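Local coordinates for uncharacterized protein (Bacteroides eggerthii, PDB 4FTD) that is of unknown function but, with a six-bladed beta-propeller and an immunoglobulin-like domain, may take part in carbohydrate metabolism, at residues Leu290-Val302 against Trp313-Leu327. Sequence-based numbering, arbitrary orientation.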
# COMPACT_ATOMS: atom_id res chain seq x y z
N LEU A 290 -24.36 -14.02 3.02
CA LEU A 290 -23.72 -13.77 4.31
C LEU A 290 -24.31 -12.54 4.95
O LEU A 290 -24.57 -11.59 4.27
CB LEU A 290 -22.22 -13.55 4.13
CG LEU A 290 -21.47 -14.66 3.37
CD1 LEU A 290 -20.03 -14.22 3.09
CD2 LEU A 290 -21.55 -16.00 4.11
N PRO A 291 -24.43 -12.52 6.29
CA PRO A 291 -25.02 -11.35 6.94
C PRO A 291 -24.11 -10.12 6.89
O PRO A 291 -22.89 -10.22 7.03
CB PRO A 291 -25.22 -11.85 8.38
CG PRO A 291 -24.05 -12.76 8.58
CD PRO A 291 -23.96 -13.52 7.28
N SER A 292 -24.69 -8.96 6.58
CA SER A 292 -23.96 -7.68 6.61
C SER A 292 -24.68 -6.80 7.63
O SER A 292 -25.39 -7.32 8.49
CB SER A 292 -23.98 -7.03 5.24
OG SER A 292 -23.27 -5.82 5.27
N LYS A 293 -24.52 -5.48 7.58
CA LYS A 293 -25.29 -4.63 8.53
C LYS A 293 -25.43 -3.28 7.87
O LYS A 293 -24.57 -2.92 7.06
CB LYS A 293 -24.59 -4.54 9.87
CG LYS A 293 -23.26 -3.79 9.88
CD LYS A 293 -22.24 -4.43 10.82
CE LYS A 293 -22.20 -3.89 12.20
NZ LYS A 293 -21.08 -4.58 12.93
N SER A 294 -26.50 -2.56 8.20
CA SER A 294 -26.83 -1.31 7.50
C SER A 294 -25.68 -0.30 7.52
O SER A 294 -25.50 0.40 6.55
CB SER A 294 -28.12 -0.67 8.03
OG SER A 294 -27.86 -0.25 9.32
N ASP A 295 -24.88 -0.29 8.59
CA ASP A 295 -23.73 0.61 8.70
C ASP A 295 -22.63 0.37 7.66
O ASP A 295 -21.78 1.23 7.49
CB ASP A 295 -23.09 0.56 10.07
CG ASP A 295 -23.82 1.42 11.11
OD1 ASP A 295 -24.49 2.42 10.77
OD2 ASP A 295 -23.71 1.10 12.30
N ALA A 296 -22.60 -0.80 7.02
CA ALA A 296 -21.68 -1.05 5.91
C ALA A 296 -22.00 -0.13 4.74
O ALA A 296 -21.09 0.34 4.07
CB ALA A 296 -21.75 -2.51 5.43
N THR A 297 -23.29 0.09 4.52
CA THR A 297 -23.84 0.82 3.37
C THR A 297 -23.55 0.10 2.05
O THR A 297 -22.99 -1.02 2.00
CB THR A 297 -23.37 2.32 3.27
OG1 THR A 297 -22.03 2.36 2.73
CG2 THR A 297 -23.42 3.03 4.65
N MSE A 298 -23.92 0.74 0.95
CA MSE A 298 -23.57 0.24 -0.38
C MSE A 298 -22.09 0.36 -0.74
O MSE A 298 -21.67 -0.28 -1.72
CB MSE A 298 -24.37 0.98 -1.43
CG MSE A 298 -24.07 2.50 -1.42
SE MSE A 298 -24.87 3.29 -2.96
CE MSE A 298 -23.63 2.76 -4.30
N VAL A 299 -21.33 1.21 -0.01
CA VAL A 299 -19.88 1.41 -0.18
C VAL A 299 -19.16 0.62 0.90
O VAL A 299 -18.96 1.08 2.01
CB VAL A 299 -19.46 2.90 -0.18
CG1 VAL A 299 -17.98 3.06 -0.61
CG2 VAL A 299 -20.41 3.69 -1.09
N THR A 300 -18.80 -0.61 0.54
CA THR A 300 -18.24 -1.60 1.48
C THR A 300 -17.46 -2.63 0.67
O THR A 300 -17.73 -2.83 -0.53
CB THR A 300 -19.36 -2.28 2.31
OG1 THR A 300 -18.81 -3.16 3.29
CG2 THR A 300 -20.34 -3.02 1.38
N ASN A 301 -16.48 -3.27 1.32
CA ASN A 301 -15.62 -4.22 0.67
C ASN A 301 -15.13 -5.24 1.64
O ASN A 301 -15.00 -4.95 2.81
CB ASN A 301 -14.37 -3.54 0.10
CG ASN A 301 -14.64 -2.57 -1.06
OD1 ASN A 301 -14.64 -1.38 -0.85
ND2 ASN A 301 -14.86 -3.09 -2.28
N VAL A 302 -14.78 -6.39 1.10
CA VAL A 302 -14.28 -7.57 1.81
C VAL A 302 -13.09 -8.13 1.01
O VAL A 302 -13.27 -8.68 -0.10
CB VAL A 302 -15.38 -8.67 1.98
CG1 VAL A 302 -14.81 -9.90 2.69
CG2 VAL A 302 -16.60 -8.17 2.78
N TRP A 313 -13.03 -6.60 6.31
CA TRP A 313 -14.27 -5.99 5.89
C TRP A 313 -14.32 -4.58 6.44
O TRP A 313 -14.01 -4.35 7.59
CB TRP A 313 -15.43 -6.79 6.48
CG TRP A 313 -16.81 -6.22 6.30
CD1 TRP A 313 -17.29 -5.52 5.22
CD2 TRP A 313 -17.92 -6.40 7.17
NE1 TRP A 313 -18.60 -5.21 5.39
CE2 TRP A 313 -19.03 -5.76 6.57
CE3 TRP A 313 -18.09 -7.03 8.41
CZ2 TRP A 313 -20.29 -5.71 7.16
CZ3 TRP A 313 -19.36 -6.99 9.02
CH2 TRP A 313 -20.44 -6.34 8.39
N SER A 314 -14.67 -3.63 5.58
CA SER A 314 -14.98 -2.29 6.01
C SER A 314 -16.05 -1.66 5.12
O SER A 314 -16.38 -2.17 4.02
CB SER A 314 -13.73 -1.40 6.12
OG SER A 314 -13.34 -0.88 4.86
N GLY A 315 -16.58 -0.56 5.66
CA GLY A 315 -17.63 0.23 5.02
C GLY A 315 -17.68 1.64 5.61
O GLY A 315 -16.84 2.01 6.47
N ILE A 316 -18.66 2.41 5.19
CA ILE A 316 -18.77 3.81 5.56
C ILE A 316 -18.80 3.99 7.07
O ILE A 316 -18.07 4.82 7.60
CB ILE A 316 -19.93 4.53 4.82
CG1 ILE A 316 -19.72 4.47 3.29
CG2 ILE A 316 -20.03 5.97 5.26
CD1 ILE A 316 -18.40 5.05 2.77
N ARG A 317 -19.62 3.20 7.74
CA ARG A 317 -19.70 3.22 9.21
C ARG A 317 -19.34 1.86 9.83
O ARG A 317 -19.85 1.49 10.89
CB ARG A 317 -21.10 3.68 9.67
CG ARG A 317 -21.40 5.13 9.31
CD ARG A 317 -22.79 5.53 9.79
NE ARG A 317 -23.84 4.78 9.13
CZ ARG A 317 -24.26 4.98 7.87
NH1 ARG A 317 -23.73 5.91 7.08
NH2 ARG A 317 -25.22 4.23 7.38
N VAL A 318 -18.47 1.11 9.14
CA VAL A 318 -17.90 -0.14 9.64
C VAL A 318 -16.37 0.03 9.60
O VAL A 318 -15.76 0.02 8.51
CB VAL A 318 -18.34 -1.40 8.84
CG1 VAL A 318 -17.60 -2.63 9.38
CG2 VAL A 318 -19.87 -1.62 8.91
N PRO A 319 -15.74 0.21 10.78
CA PRO A 319 -14.28 0.22 10.84
C PRO A 319 -13.71 -1.07 10.28
O PRO A 319 -14.41 -2.08 10.30
CB PRO A 319 -13.97 0.28 12.34
CG PRO A 319 -15.23 0.68 13.00
CD PRO A 319 -16.35 0.24 12.12
N VAL A 320 -12.46 -1.03 9.82
CA VAL A 320 -11.72 -2.18 9.29
C VAL A 320 -11.77 -3.30 10.34
O VAL A 320 -11.32 -3.13 11.48
CB VAL A 320 -10.27 -1.79 8.90
CG1 VAL A 320 -9.46 -3.02 8.52
CG2 VAL A 320 -10.28 -0.79 7.74
N THR A 321 -12.37 -4.42 9.95
CA THR A 321 -12.64 -5.55 10.84
C THR A 321 -12.12 -6.83 10.21
O THR A 321 -12.42 -7.14 9.04
CB THR A 321 -14.18 -5.68 11.07
OG1 THR A 321 -14.74 -4.45 11.61
CG2 THR A 321 -14.52 -6.86 11.97
N LEU A 322 -11.37 -7.59 10.99
CA LEU A 322 -10.91 -8.90 10.59
C LEU A 322 -12.11 -9.86 10.74
O LEU A 322 -12.73 -9.90 11.81
CB LEU A 322 -9.74 -9.35 11.49
CG LEU A 322 -9.08 -10.70 11.21
CD1 LEU A 322 -8.40 -10.63 9.85
CD2 LEU A 322 -8.07 -11.09 12.29
N VAL A 323 -12.41 -10.62 9.69
CA VAL A 323 -13.51 -11.59 9.66
C VAL A 323 -13.10 -12.92 9.02
O VAL A 323 -12.11 -12.98 8.32
CB VAL A 323 -14.72 -11.01 8.88
CG1 VAL A 323 -15.18 -9.68 9.50
CG2 VAL A 323 -14.36 -10.79 7.42
N ASP A 324 -13.85 -13.99 9.29
CA ASP A 324 -13.62 -15.28 8.62
C ASP A 324 -14.29 -15.27 7.24
O ASP A 324 -14.87 -14.25 6.85
CB ASP A 324 -14.09 -16.47 9.52
CG ASP A 324 -15.58 -16.44 9.82
OD1 ASP A 324 -16.39 -15.97 8.97
OD2 ASP A 324 -15.95 -16.91 10.92
N GLU A 325 -14.22 -16.36 6.48
CA GLU A 325 -14.80 -16.33 5.11
C GLU A 325 -16.36 -16.31 5.05
O GLU A 325 -16.93 -16.20 3.99
CB GLU A 325 -14.20 -17.39 4.17
CG GLU A 325 -14.67 -18.83 4.34
CD GLU A 325 -14.33 -19.69 3.12
OE1 GLU A 325 -13.23 -19.52 2.56
OE2 GLU A 325 -15.14 -20.53 2.71
N SER A 326 -17.01 -16.41 6.21
CA SER A 326 -18.47 -16.25 6.35
C SER A 326 -18.85 -14.90 6.93
O SER A 326 -19.99 -14.70 7.34
CB SER A 326 -19.02 -17.35 7.28
OG SER A 326 -18.85 -18.57 6.61
N LEU A 327 -17.87 -13.99 6.99
CA LEU A 327 -18.03 -12.67 7.56
C LEU A 327 -18.28 -12.68 9.08
O LEU A 327 -18.77 -11.69 9.63
CB LEU A 327 -19.14 -11.91 6.83
CG LEU A 327 -18.70 -10.58 6.25
CD1 LEU A 327 -17.81 -10.88 5.05
CD2 LEU A 327 -19.92 -9.76 5.87
O HOH W 1 -21.32 -10.27 9.42
O HOH W 2 -26.70 2.54 9.13
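Trp313 and Thr300 meet on one face of the antiparallel hairpin 300-304/311-315, the first two strands of a four-stranded propeller blade. Trp313 NE1 donates to Thr300 OG1 (2.9 Å), which lies close to the ring plane. Thr300 OG1 in turn donates to Ser314 O at 2.7 Å, reaching that carbonyl from above its plane, a position set by chi1 of -176°, which turns the hydroxyl away from the threonine's own N. Ser314 O also accepts from Asn301 N, so two donors grip it. Leu327 CD2 lies over the centre of one indole face, 4.0 Å above the Trp313 ring plane, while Val302 CG2 touches Trp313 CD1 and Lys293 CD lies 3.6 Å from Trp313 CH2. A leucine in place of Trp313 would probably leave Thr300 OG1 without its indole donor and open a gap beneath Leu327. Phe271 of the preceding blade meets the indole nearly at right angles, placing the ring between blades. Farther out, the 3-10 turn 294-296 in the interblade connection packs on the tight turn 315-318: Arg317 N donates to Asp295 O (2.9 Å), and Val318 CG2 touches Ala296. Carboxylate and guanidinium planes stand 82° apart in the salt bridge, where Arg317 NE reaches Asp295 OD1 at 2.9 Å and one water joins Asp295 OD1 to Arg317 NH2.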